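Long-range contacts in aerolysin-like protein (PDB 6LH8), which is an aerolysin-like protein of a toad, probably either an endolysosome-modulating pore former or the paralog that restrains it under oxidizing conditions: residues A3-L8 / V126-G131; D10-G15 / N120-P125; I48-T53 / A137-Q142; I66-K71 / I81-G86. All blocks are in the same frame, centred on the assembly; numbering follows the deposited sequence.

Contact 1. Residues A3-L8 / V126-G131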
loop_
_atom_site.group_PDB
_atom_site.type_symbol
_atom_site.label_atom_id
_atom_site.label_comp_id
_atom_site.label_asym_id
_atom_site.label_seq_id
_atom_site.Cartn_x
_atom_site.Cartn_y
_atom_site.Cartn_z
ATOM N N ALA A 3 7.600 14.325 -19.800
ATOM C CA ALA A 3 8.494 15.067 -18.932
ATOM C C ALA A 3 9.725 14.246 -18.565
ATOM O O ALA A 3 9.699 13.010 -18.553
ATOM C CB ALA A 3 7.764 15.492 -17.662
ATOM N N SER A 4 10.819 14.952 -18.270
ATOM C CA SER A 4 11.918 14.342 -17.529
ATOM C C SER A 4 11.539 14.326 -16.057
ATOM O O SER A 4 11.013 15.312 -15.543
ATOM C CB SER A 4 13.216 15.129 -17.712
ATOM O OG SER A 4 13.654 15.122 -19.048
ATOM N N VAL A 5 11.796 13.210 -15.375
ATOM C CA VAL A 5 11.289 13.014 -14.017
ATOM C C VAL A 5 12.418 12.537 -13.111
ATOM O O VAL A 5 13.152 11.611 -13.470
ATOM C CB VAL A 5 10.130 11.999 -13.986
ATOM C CG1 VAL A 5 9.638 11.813 -12.557
ATOM C CG2 VAL A 5 8.999 12.438 -14.887
ATOM N N THR A 6 12.550 13.158 -11.936
ATOM C CA THR A 6 13.469 12.678 -10.901
ATOM C C THR A 6 12.789 12.814 -9.548
ATOM O O THR A 6 12.448 13.928 -9.147
ATOM C CB THR A 6 14.776 13.475 -10.900
ATOM O OG1 THR A 6 15.462 13.286 -12.144
ATOM C CG2 THR A 6 15.671 13.031 -9.742
ATOM N N VAL A 7 12.586 11.701 -8.844
ATOM C CA VAL A 7 11.977 11.750 -7.515
ATOM C C VAL A 7 13.082 11.977 -6.494
ATOM O O VAL A 7 14.126 11.314 -6.547
ATOM C CB VAL A 7 11.196 10.461 -7.204
ATOM C CG1 VAL A 7 10.550 10.567 -5.821
ATOM C CG2 VAL A 7 10.135 10.214 -8.254
ATOM N N LEU A 8 12.863 12.928 -5.572
ATOM C CA LEU A 8 13.837 13.239 -4.519
ATOM C C LEU A 8 13.525 12.389 -3.288
ATOM O O LEU A 8 12.986 12.852 -2.279
ATOM C CB LEU A 8 13.835 14.726 -4.193
ATOM C CG LEU A 8 13.881 15.709 -5.379
ATOM C CD1 LEU A 8 14.021 17.141 -4.906
ATOM C CD2 LEU A 8 15.009 15.350 -6.357
ATOM N N VAL A 126 8.942 15.665 -6.611
ATOM C CA VAL A 126 9.221 15.119 -7.937
ATOM C C VAL A 126 9.613 16.283 -8.831
ATOM O O VAL A 126 8.782 17.152 -9.125
ATOM C CB VAL A 126 8.031 14.352 -8.525
ATOM C CG1 VAL A 126 8.445 13.707 -9.830
ATOM C CG2 VAL A 126 7.539 13.271 -7.543
ATOM N N GLU A 127 10.872 16.316 -9.257
ATOM C CA GLU A 127 11.309 17.368 -10.158
ATOM C C GLU A 127 10.923 16.984 -11.583
ATOM O O GLU A 127 11.250 15.891 -12.056
ATOM C CB GLU A 127 12.813 17.626 -9.994
ATOM C CG GLU A 127 13.111 18.319 -8.661
ATOM C CD GLU A 127 14.562 18.722 -8.477
ATOM O OE1 GLU A 127 15.431 18.163 -9.176
ATOM O OE2 GLU A 127 14.828 19.596 -7.623
ATOM N N ILE A 128 10.154 17.861 -12.233
ATOM C CA ILE A 128 9.599 17.642 -13.562
ATOM C C ILE A 128 10.183 18.702 -14.476
ATOM O O ILE A 128 10.246 19.872 -14.102
ATOM C CB ILE A 128 8.059 17.754 -13.548
ATOM C CG1 ILE A 128 7.436 16.654 -12.682
ATOM C CG2 ILE A 128 7.489 17.791 -14.968
ATOM C CD1 ILE A 128 7.963 15.301 -12.973
ATOM N N SER A 129 10.590 18.312 -15.675
ATOM C CA SER A 129 10.895 19.303 -16.692
ATOM C C SER A 129 10.262 18.866 -18.004
ATOM O O SER A 129 10.348 17.694 -18.379
ATOM C CB SER A 129 12.402 19.501 -16.851
ATOM O OG SER A 129 12.978 18.423 -17.548
ATOM N N VAL A 130 9.587 19.796 -18.663
ATOM C CA VAL A 130 9.009 19.577 -19.982
ATOM C C VAL A 130 9.408 20.788 -20.817
ATOM O O VAL A 130 8.945 21.907 -20.564
ATOM C CB VAL A 130 7.481 19.379 -19.943
ATOM C CG1 VAL A 130 6.802 20.425 -19.076
ATOM C CG2 VAL A 130 6.901 19.395 -21.348
ATOM N N GLY A 131 10.301 20.578 -21.778
ATOM C CA GLY A 131 10.850 21.730 -22.486
ATOM C C GLY A 131 11.575 22.618 -21.499
ATOM O O GLY A 131 12.400 22.154 -20.709
HETATM O O HOH W 1 12.456 17.389 -20.578
#

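Contact 2. Residues D10-G15 / N120-P125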
loop_
_atom_site.group_PDB
_atom_site.type_symbol
_atom_site.label_atom_id
_atom_site.label_comp_id
_atom_site.label_asym_id
_atom_site.label_seq_id
_atom_site.Cartn_x
_atom_site.Cartn_y
_atom_site.Cartn_z
ATOM N N ASP A 10 15.413 11.227 -1.048
ATOM C CA ASP A 10 16.028 11.604 0.222
ATOM C C ASP A 10 15.237 12.681 0.949
ATOM O O ASP A 10 15.524 12.949 2.123
ATOM C CB ASP A 10 17.482 12.062 0.029
ATOM C CG ASP A 10 17.609 13.352 -0.753
ATOM O OD1 ASP A 10 16.828 13.570 -1.704
ATOM O OD2 ASP A 10 18.521 14.143 -0.437
ATOM N N LYS A 11 14.260 13.303 0.288
ATOM C CA LYS A 11 13.387 14.295 0.900
ATOM C C LYS A 11 12.032 13.716 1.302
ATOM O O LYS A 11 11.101 14.483 1.585
ATOM C CB LYS A 11 13.183 15.474 -0.051
ATOM C CG LYS A 11 14.436 16.313 -0.295
ATOM C CD LYS A 11 14.873 16.997 1.000
ATOM C CE LYS A 11 16.100 17.884 0.801
ATOM N NZ LYS A 11 16.741 18.250 2.103
ATOM N N GLU A 12 11.910 12.387 1.334
ATOM C CA GLU A 12 10.642 11.725 1.632
ATOM C C GLU A 12 10.137 12.087 3.024
ATOM O O GLU A 12 10.909 12.150 3.986
ATOM C CB GLU A 12 10.811 10.209 1.521
ATOM C CG GLU A 12 9.562 9.416 1.892
ATOM C CD GLU A 12 9.682 7.951 1.547
ATOM O OE1 GLU A 12 9.626 7.614 0.348
ATOM O OE2 GLU A 12 9.827 7.136 2.483
ATOM N N ILE A 13 8.826 12.311 3.124
ATOM C CA ILE A 13 8.147 12.641 4.375
ATOM C C ILE A 13 7.412 11.397 4.846
ATOM O O ILE A 13 6.729 10.728 4.055
ATOM C CB ILE A 13 7.161 13.811 4.195
ATOM C CG1 ILE A 13 7.912 15.091 3.817
ATOM C CG2 ILE A 13 6.290 13.998 5.469
ATOM C CD1 ILE A 13 6.968 16.221 3.292
ATOM N N GLU A 14 7.543 11.087 6.137
ATOM C CA GLU A 14 6.790 10.004 6.764
ATOM C C GLU A 14 5.442 10.570 7.194
ATOM O O GLU A 14 5.341 11.273 8.202
ATOM C CB GLU A 14 7.571 9.429 7.944
ATOM C CG GLU A 14 6.859 8.336 8.725
ATOM C CD GLU A 14 7.669 7.876 9.932
ATOM O OE1 GLU A 14 8.376 8.717 10.535
ATOM O OE2 GLU A 14 7.612 6.675 10.264
ATOM N N GLY A 15 4.402 10.292 6.416
ATOM C CA GLY A 15 3.069 10.691 6.811
ATOM C C GLY A 15 2.519 9.639 7.757
ATOM O O GLY A 15 3.263 9.080 8.564
ATOM N N ASN A 120 0.859 2.777 5.657
ATOM C CA ASN A 120 1.783 3.903 5.693
ATOM C C ASN A 120 1.466 4.880 4.574
ATOM O O ASN A 120 1.164 4.467 3.454
ATOM C CB ASN A 120 3.242 3.453 5.535
ATOM C CG ASN A 120 3.736 2.623 6.697
ATOM O OD1 ASN A 120 4.306 3.154 7.653
ATOM N ND2 ASN A 120 3.560 1.306 6.604
ATOM N N ILE A 121 1.572 6.172 4.865
ATOM C CA ILE A 121 1.559 7.202 3.828
ATOM C C ILE A 121 2.927 7.866 3.803
ATOM O O ILE A 121 3.445 8.279 4.843
ATOM C CB ILE A 121 0.438 8.235 4.048
ATOM C CG1 ILE A 121 -0.935 7.553 4.021
ATOM C CG2 ILE A 121 0.481 9.301 2.959
ATOM C CD1 ILE A 121 -2.063 8.449 4.496
ATOM N N THR A 122 3.528 7.943 2.617
ATOM C CA THR A 122 4.772 8.674 2.429
ATOM C C THR A 122 4.608 9.585 1.223
ATOM O O THR A 122 3.743 9.366 0.374
ATOM C CB THR A 122 5.966 7.739 2.214
ATOM O OG1 THR A 122 5.710 6.875 1.087
ATOM C CG2 THR A 122 6.219 6.901 3.467
ATOM N N SER A 123 5.421 10.636 1.168
ATOM C CA SER A 123 5.328 11.586 0.067
ATOM C C SER A 123 6.726 12.115 -0.234
ATOM O O SER A 123 7.592 12.126 0.644
ATOM C CB SER A 123 4.360 12.730 0.394
ATOM O OG SER A 123 4.705 13.376 1.613
ATOM N N ALA A 124 6.956 12.529 -1.483
ATOM C CA ALA A 124 8.289 13.012 -1.842
ATOM C C ALA A 124 8.183 14.028 -2.974
ATOM O O ALA A 124 7.219 14.000 -3.743
ATOM C CB ALA A 124 9.218 11.862 -2.258
ATOM N N PRO A 125 9.145 14.950 -3.078
ATOM C CA PRO A 125 9.159 15.875 -4.218
ATOM C C PRO A 125 9.506 15.166 -5.518
ATOM O O PRO A 125 10.258 14.193 -5.548
ATOM C CB PRO A 125 10.253 16.890 -3.847
ATOM C CG PRO A 125 10.594 16.625 -2.388
ATOM C CD PRO A 125 10.283 15.176 -2.169
HETATM O O HOH W 2 7.526 6.076 -0.899
#

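Contact 3. Residues I48-T53 / A137-Q142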
loop_
_atom_site.group_PDB
_atom_site.type_symbol
_atom_site.label_atom_id
_atom_site.label_comp_id
_atom_site.label_asym_id
_atom_site.label_seq_id
_atom_site.Cartn_x
_atom_site.Cartn_y
_atom_site.Cartn_z
ATOM N N ILE A 48 -1.544 -0.798 -2.860
ATOM C CA ILE A 48 -0.672 0.361 -2.772
ATOM C C ILE A 48 -1.230 1.386 -3.747
ATOM O O ILE A 48 -1.488 1.060 -4.908
ATOM C CB ILE A 48 0.789 0.022 -3.120
ATOM C CG1 ILE A 48 1.352 -1.036 -2.165
ATOM C CG2 ILE A 48 1.631 1.291 -3.135
ATOM C CD1 ILE A 48 2.816 -1.413 -2.444
ATOM N N THR A 49 -1.439 2.606 -3.288
ATOM C CA THR A 49 -1.976 3.641 -4.160
ATOM C C THR A 49 -0.908 4.698 -4.398
ATOM O O THR A 49 -0.315 5.208 -3.442
ATOM C CB THR A 49 -3.239 4.257 -3.572
ATOM O OG1 THR A 49 -4.264 3.249 -3.512
ATOM C CG2 THR A 49 -3.735 5.395 -4.459
ATOM N N HIS A 50 -0.671 5.018 -5.669
ATOM C CA HIS A 50 0.331 5.999 -6.075
ATOM C C HIS A 50 -0.355 7.232 -6.640
ATOM O O HIS A 50 -1.184 7.120 -7.543
ATOM C CB HIS A 50 1.266 5.403 -7.124
ATOM C CG HIS A 50 1.904 4.116 -6.700
ATOM N ND1 HIS A 50 3.030 4.064 -5.911
ATOM C CD2 HIS A 50 1.560 2.831 -6.960
ATOM C CE1 HIS A 50 3.359 2.799 -5.704
ATOM N NE2 HIS A 50 2.488 2.033 -6.338
ATOM N N ASN A 51 0.028 8.411 -6.152
ATOM C CA ASN A 51 -0.600 9.652 -6.579
ATOM C C ASN A 51 0.453 10.680 -6.949
ATOM O O ASN A 51 1.545 10.697 -6.384
ATOM C CB ASN A 51 -1.485 10.223 -5.473
ATOM C CG ASN A 51 -2.360 9.169 -4.849
ATOM O OD1 ASN A 51 -3.499 9.005 -5.262
ATOM N ND2 ASN A 51 -1.816 8.417 -3.864
ATOM N N ILE A 52 0.110 11.555 -7.894
ATOM C CA ILE A 52 0.943 12.704 -8.223
ATOM C C ILE A 52 0.080 13.950 -8.083
ATOM O O ILE A 52 -1.096 13.942 -8.457
ATOM C CB ILE A 52 1.587 12.591 -9.626
ATOM C CG1 ILE A 52 2.765 13.555 -9.754
ATOM C CG2 ILE A 52 0.584 12.790 -10.765
ATOM C CD1 ILE A 52 4.016 13.071 -9.010
ATOM N N THR A 53 0.628 14.975 -7.435
ATOM C CA THR A 53 -0.089 16.220 -7.175
ATOM C C THR A 53 0.773 17.372 -7.667
ATOM O O THR A 53 1.997 17.316 -7.559
ATOM C CB THR A 53 -0.418 16.407 -5.680
ATOM O OG1 THR A 53 0.778 16.395 -4.890
ATOM C CG2 THR A 53 -1.346 15.296 -5.176
ATOM N N ALA A 137 6.599 18.668 -8.430
ATOM C CA ALA A 137 5.347 18.054 -8.023
ATOM C C ALA A 137 5.560 17.299 -6.712
ATOM O O ALA A 137 6.663 17.275 -6.154
ATOM C CB ALA A 137 4.827 17.142 -9.136
ATOM N N THR A 138 4.497 16.682 -6.199
ATOM C CA THR A 138 4.585 15.871 -4.987
ATOM C C THR A 138 3.968 14.505 -5.244
ATOM O O THR A 138 2.817 14.406 -5.682
ATOM C CB THR A 138 3.878 16.539 -3.802
ATOM O OG1 THR A 138 4.493 17.802 -3.536
ATOM C CG2 THR A 138 4.012 15.661 -2.557
ATOM N N TYR A 139 4.741 13.461 -4.970
ATOM C CA TYR A 139 4.308 12.074 -5.096
ATOM C C TYR A 139 3.835 11.594 -3.735
ATOM O O TYR A 139 4.445 11.922 -2.716
ATOM C CB TYR A 139 5.465 11.196 -5.605
ATOM C CG TYR A 139 5.269 9.714 -5.353
ATOM C CD1 TYR A 139 4.443 8.949 -6.183
ATOM C CD2 TYR A 139 5.906 9.076 -4.286
ATOM C CE1 TYR A 139 4.253 7.576 -5.941
ATOM C CE2 TYR A 139 5.724 7.712 -4.042
ATOM C CZ TYR A 139 4.899 6.971 -4.874
ATOM O OH TYR A 139 4.723 5.615 -4.637
ATOM N N ILE A 140 2.733 10.847 -3.716
ATOM C CA ILE A 140 2.161 10.307 -2.487
ATOM C C ILE A 140 1.947 8.812 -2.674
ATOM O O ILE A 140 1.384 8.377 -3.689
ATOM C CB ILE A 140 0.825 10.989 -2.120
ATOM C CG1 ILE A 140 0.982 12.511 -1.982
ATOM C CG2 ILE A 140 0.267 10.396 -0.829
ATOM C CD1 ILE A 140 -0.348 13.265 -2.005
ATOM N N CYS A 141 2.405 8.029 -1.696
ATOM C CA CYS A 141 2.258 6.580 -1.672
ATOM C C CYS A 141 1.426 6.191 -0.454
ATOM O O CYS A 141 1.804 6.491 0.675
ATOM C CB CYS A 141 3.624 5.887 -1.597
ATOM S SG CYS A 141 3.461 4.089 -1.713
ATOM N N GLN A 142 0.294 5.544 -0.679
ATOM C CA GLN A 142 -0.529 4.992 0.403
ATOM C C GLN A 142 -0.392 3.483 0.315
ATOM O O GLN A 142 -0.992 2.861 -0.564
ATOM C CB GLN A 142 -1.982 5.418 0.270
ATOM C CG GLN A 142 -2.212 6.866 0.619
ATOM C CD GLN A 142 -3.004 7.613 -0.424
ATOM O OE1 GLN A 142 -3.275 7.103 -1.517
ATOM N NE2 GLN A 142 -3.381 8.846 -0.095
#

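Contact 4. Residues I66-K71 / I81-G86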
loop_
_atom_site.group_PDB
_atom_site.type_symbol
_atom_site.label_atom_id
_atom_site.label_comp_id
_atom_site.label_asym_id
_atom_site.label_seq_id
_atom_site.Cartn_x
_atom_site.Cartn_y
_atom_site.Cartn_z
ATOM N N ILE A 66 3.929 11.792 -17.098
ATOM C CA ILE A 66 4.892 11.802 -16.002
ATOM C C ILE A 66 5.090 10.354 -15.582
ATOM O O ILE A 66 4.224 9.767 -14.921
ATOM C CB ILE A 66 4.422 12.655 -14.818
ATOM C CG1 ILE A 66 4.181 14.102 -15.259
ATOM C CG2 ILE A 66 5.414 12.574 -13.665
ATOM C CD1 ILE A 66 3.211 14.864 -14.357
ATOM N N GLN A 67 6.223 9.775 -15.972
ATOM C CA GLN A 67 6.572 8.399 -15.640
ATOM C C GLN A 67 7.493 8.373 -14.430
ATOM O O GLN A 67 8.536 9.033 -14.430
ATOM C CB GLN A 67 7.269 7.706 -16.813
ATOM C CG GLN A 67 6.353 7.301 -17.929
ATOM C CD GLN A 67 7.002 6.309 -18.878
ATOM O OE1 GLN A 67 6.386 5.868 -19.846
ATOM N NE2 GLN A 67 8.252 5.956 -18.603
ATOM N N LEU A 68 7.140 7.582 -13.419
ATOM C CA LEU A 68 8.060 7.398 -12.308
ATOM C C LEU A 68 8.005 5.963 -11.819
ATOM O O LEU A 68 7.064 5.216 -12.099
ATOM C CB LEU A 68 7.802 8.377 -11.153
ATOM C CG LEU A 68 6.500 8.447 -10.361
ATOM C CD1 LEU A 68 6.419 7.352 -9.301
ATOM C CD2 LEU A 68 6.433 9.818 -9.688
ATOM N N GLU A 69 9.056 5.591 -11.092
ATOM C CA GLU A 69 9.220 4.254 -10.538
ATOM C C GLU A 69 9.158 4.325 -9.019
ATOM O O GLU A 69 10.125 4.764 -8.377
ATOM C CB GLU A 69 10.550 3.655 -10.997
ATOM C CG GLU A 69 10.653 3.573 -12.505
ATOM C CD GLU A 69 11.945 2.947 -12.953
ATOM O OE1 GLU A 69 12.205 1.791 -12.559
ATOM O OE2 GLU A 69 12.699 3.617 -13.690
ATOM N N PRO A 70 8.045 3.936 -8.407
ATOM C CA PRO A 70 7.926 4.020 -6.950
ATOM C C PRO A 70 8.893 3.078 -6.252
ATOM O O PRO A 70 9.450 2.156 -6.853
ATOM C CB PRO A 70 6.478 3.595 -6.684
ATOM C CG PRO A 70 5.778 3.747 -7.990
ATOM C CD PRO A 70 6.801 3.470 -9.042
ATOM N N LYS A 71 9.085 3.333 -4.952
ATOM C CA LYS A 71 9.849 2.422 -4.101
ATOM C C LYS A 71 9.030 1.199 -3.701
ATOM O O LYS A 71 9.559 0.080 -3.678
ATOM C CB LYS A 71 10.335 3.140 -2.835
ATOM C CG LYS A 71 11.180 4.384 -3.070
ATOM C CD LYS A 71 12.059 4.719 -1.857
ATOM C CE LYS A 71 11.261 4.770 -0.560
ATOM N NZ LYS A 71 11.975 5.536 0.512
ATOM N N ILE A 81 5.097 3.649 -13.465
ATOM C CA ILE A 81 3.732 4.164 -13.507
ATOM C C ILE A 81 3.727 5.395 -14.397
ATOM O O ILE A 81 4.593 6.264 -14.254
ATOM C CB ILE A 81 3.240 4.527 -12.092
ATOM C CG1 ILE A 81 3.528 3.405 -11.088
ATOM C CG2 ILE A 81 1.755 4.937 -12.119
ATOM C CD1 ILE A 81 3.058 2.051 -11.516
ATOM N N THR A 82 2.743 5.499 -15.291
ATOM C CA THR A 82 2.584 6.675 -16.139
ATOM C C THR A 82 1.358 7.454 -15.681
ATOM O O THR A 82 0.226 6.990 -15.833
ATOM C CB THR A 82 2.453 6.288 -17.608
ATOM O OG1 THR A 82 3.602 5.529 -17.996
ATOM C CG2 THR A 82 2.362 7.539 -18.485
ATOM N N PHE A 83 1.585 8.627 -15.107
ATOM C CA PHE A 83 0.513 9.579 -14.859
ATOM C C PHE A 83 0.374 10.506 -16.062
ATOM O O PHE A 83 1.311 10.712 -16.828
ATOM C CB PHE A 83 0.790 10.409 -13.604
ATOM C CG PHE A 83 1.032 9.588 -12.355
ATOM C CD1 PHE A 83 -0.026 9.034 -11.662
ATOM C CD2 PHE A 83 2.314 9.421 -11.853
ATOM C CE1 PHE A 83 0.191 8.295 -10.497
ATOM C CE2 PHE A 83 2.550 8.676 -10.688
ATOM C CZ PHE A 83 1.480 8.113 -10.009
ATOM N N THR A 84 -0.816 11.070 -16.225
ATOM C CA THR A 84 -1.049 12.111 -17.222
ATOM C C THR A 84 -1.651 13.297 -16.485
ATOM O O THR A 84 -2.735 13.180 -15.910
ATOM C CB THR A 84 -1.972 11.624 -18.345
ATOM O OG1 THR A 84 -1.326 10.567 -19.054
ATOM C CG2 THR A 84 -2.279 12.754 -19.333
ATOM N N TYR A 85 -0.927 14.416 -16.446
ATOM C CA TYR A 85 -1.426 15.575 -15.723
ATOM C C TYR A 85 -2.755 16.043 -16.316
ATOM O O TYR A 85 -2.885 16.223 -17.531
ATOM C CB TYR A 85 -0.395 16.708 -15.741
ATOM C CG TYR A 85 -0.941 17.995 -15.143
ATOM C CD1 TYR A 85 -1.551 17.989 -13.884
ATOM C CD2 TYR A 85 -0.883 19.202 -15.838
ATOM C CE1 TYR A 85 -2.079 19.141 -13.345
ATOM C CE2 TYR A 85 -1.407 20.364 -15.295
ATOM C CZ TYR A 85 -2.008 20.321 -14.041
ATOM O OH TYR A 85 -2.551 21.450 -13.470
ATOM N N GLY A 86 -3.758 16.197 -15.443
ATOM C CA GLY A 86 -5.077 16.629 -15.836
ATOM C C GLY A 86 -6.070 15.521 -16.135
ATOM O O GLY A 86 -7.248 15.832 -16.389
#

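Contact 1. Residues A3-L8 / V126-G131
Val5 and Ile128 stand side by side and point the same way from two antiparallel strands. CG2 of Val5 meets CD1 of Ile128 at 3.6 Å. The other methyl of Val5, CG1, is anti to the backbone N (chi1 180°) and lies 3.5 Å from CG1 of Val126. Val7 and Val126 cross obliquely and meet more loosely, CG2 to CG2 at 4.1 Å. At the far end Ala3 CB rests on Ile128 CG2 at 3.6 Å. Ile66 and Leu68 of strand 65-68 pack on this apolar face.

The opposite face carries Ser4, Thr6, Glu127 and Ser129. Here OG of Ser129 touches CB of Ser4 at 3.3 Å. A water joins Ser4 OG to Ser129 O and donates to the carbonyl. Just past the strand, Leu8 crosses Glu127 at about a right angle, and its CD1 lies 3.7 Å from OE2 of the carboxylate. Four backbone hydrogen bonds tie Ser4 to Ser129 and Thr6 to Glu127.

The contact joins the edge strand 4-28 to strand 110-130 of the main sheet. Its chemistry is two-sided: branched aliphatic groups pack inward against the small sheet, while hydroxyls, a carboxylate and water line the exposed face.

Contact 2. Residues D10-G15 / N120-P125
Ile13 and Ser123 form the central pair of this contact. Ile13 N donates to Ser123 O at 2.8 Å, and the bond is nearly straight at 169°. Ser123 N returns a longer bond of 3.2 Å to Ile13 O. Gly15 N lies 2.7 Å from Ile121 O, but the bond is bent and weak. The hydroxyl of Ser123 sits against the aliphatic side of its partner, with OG 3.6 Å from Ile13 CB.

On the face that carries Thr122, the Glu12 side chain runs across it at a slant. Its CG is anti to the backbone N (chi1 177°) and the chain stays extended, with OE2 3.7 Å from Thr122 CG2. A water links the two polar groups, donating to Glu12 OE1 at 2.9 Å and bonded to Thr122 OG1. Glu12 OE1 also makes a salt bridge to Lys71, which comes from outside this sheet. Near the chain turn, CB of Lys11 packs on CD of Pro125 at 3.6 Å.

Further out, Thr122 and Ala124 bond through their backbones to Cys141 and Tyr139. Strand 120-125 is therefore gripped from both flanks. The arrangement is an outer strand pair in the long antiparallel sheet of an aerolysin-like protein.

Contact 3. Residues I48-T53 / A137-Q142
Ile52 lies against Tyr139, with its CD1 4.1 Å from Tyr139 CB. The same methyl lies 4.2 Å from Ala137 CB. Farther along this buried face Ile48 CG2 touches Cys141 SG at 3.6 Å. Leu68, Pro70 and Phe83 of the neighbouring hairpin pack onto the same side.

Between these apolar groups lies one polar link. His50 ND1 and Tyr139 OH share a hydrogen bond of 2.6 Å, and either could be the donor. The two side chains run side by side, and their rings meet rim to rim with planes 22° apart. NE2 of His50 is hydrogen-bonded to Glu93 OE1.

The other face is mostly polar, though Ile140 CD1 packs on Thr53 CG2. Asn51 ND2 donates to Ile140 O at 3.2 Å and to Gln142 OE1 at 3.1 Å. It approaches each acceptor from above its carbonyl plane. Asn51 OD1 is held by Ser90. Thr53 OG1 sits between its backbone N and carbonyl carbon (chi1 58°) and donates to Thr138 O at 3.0 Å.

Six backbone bonds hold the strands together. Ile140 O and Thr138 O each accept a side-chain donor in addition to a backbone N-H. The buried imidazole has a partner at both nitrogens, and together these hold its rotation.

Contact 4. Residues I66-K71 / I81-G86
Ile66 with Phe83 and Leu68 with Ile81 are hydrogen-bonded antiparallel pairs of a short two-stranded sheet, joined by four N-H...O bonds of 2.8 to 3.0 Å between Ile66 N and Phe83 O, Phe83 N and Ile66 O, Leu68 N and Ile81 O, and Ile81 N and Leu68 O, with strand directions 156° apart.

Leu68 meets Phe83 at the ring edge, where its CG lies near the ring plane, 4.0 Å from CE2. A chi1 of 61° sets that CG between the backbone N and the carbonyl carbon and brings it to this edge. Ile81 CG2 lies over one face of the same ring, offset toward the rim. Pro70 crosses Ile81 at about a right angle, CG to CG1 at 3.8 Å. At the other end Ile66 CD1 lies 4.3 Å from Tyr85 CB, a loose contact.

Gln67 and Thr82 point together to the opposite, more exposed face, with Gln67 CG 3.3 Å from Thr82 OG1.

Leu68 and Phe83 continue onto Ile52 of strand 41-53, and Leu68 also reaches Val5 and Val7. The little sheet is thus amphipathic. Its apolar side packs on the main sheet by shape and dispersion, while its own two strands are joined through the backbone.

How the contacts relate
Contacts 1, 2 and 3 all belong to the five-stranded main sheet; contact 4 is a separate hairpin lying on it. Contacts 1 and 2 use the same two strands, 4-28 and 110-130, and are surface contacts. Contact 3 joins strand 133-154 to strand 41-53, deeper in the sheet, and is half buried, as is contact 4. Strand 110-130 links the two levels: Val126 O probably accepts a hydrogen bond from Ala137 N. Side-chain hydrogen bonds are concentrated in contact 3, whereas water bridges serve contacts 1 and 2. Contact 4 packs on contacts 1 and 3 through aliphatic and aromatic groups, but reaches contact 2 by a salt bridge.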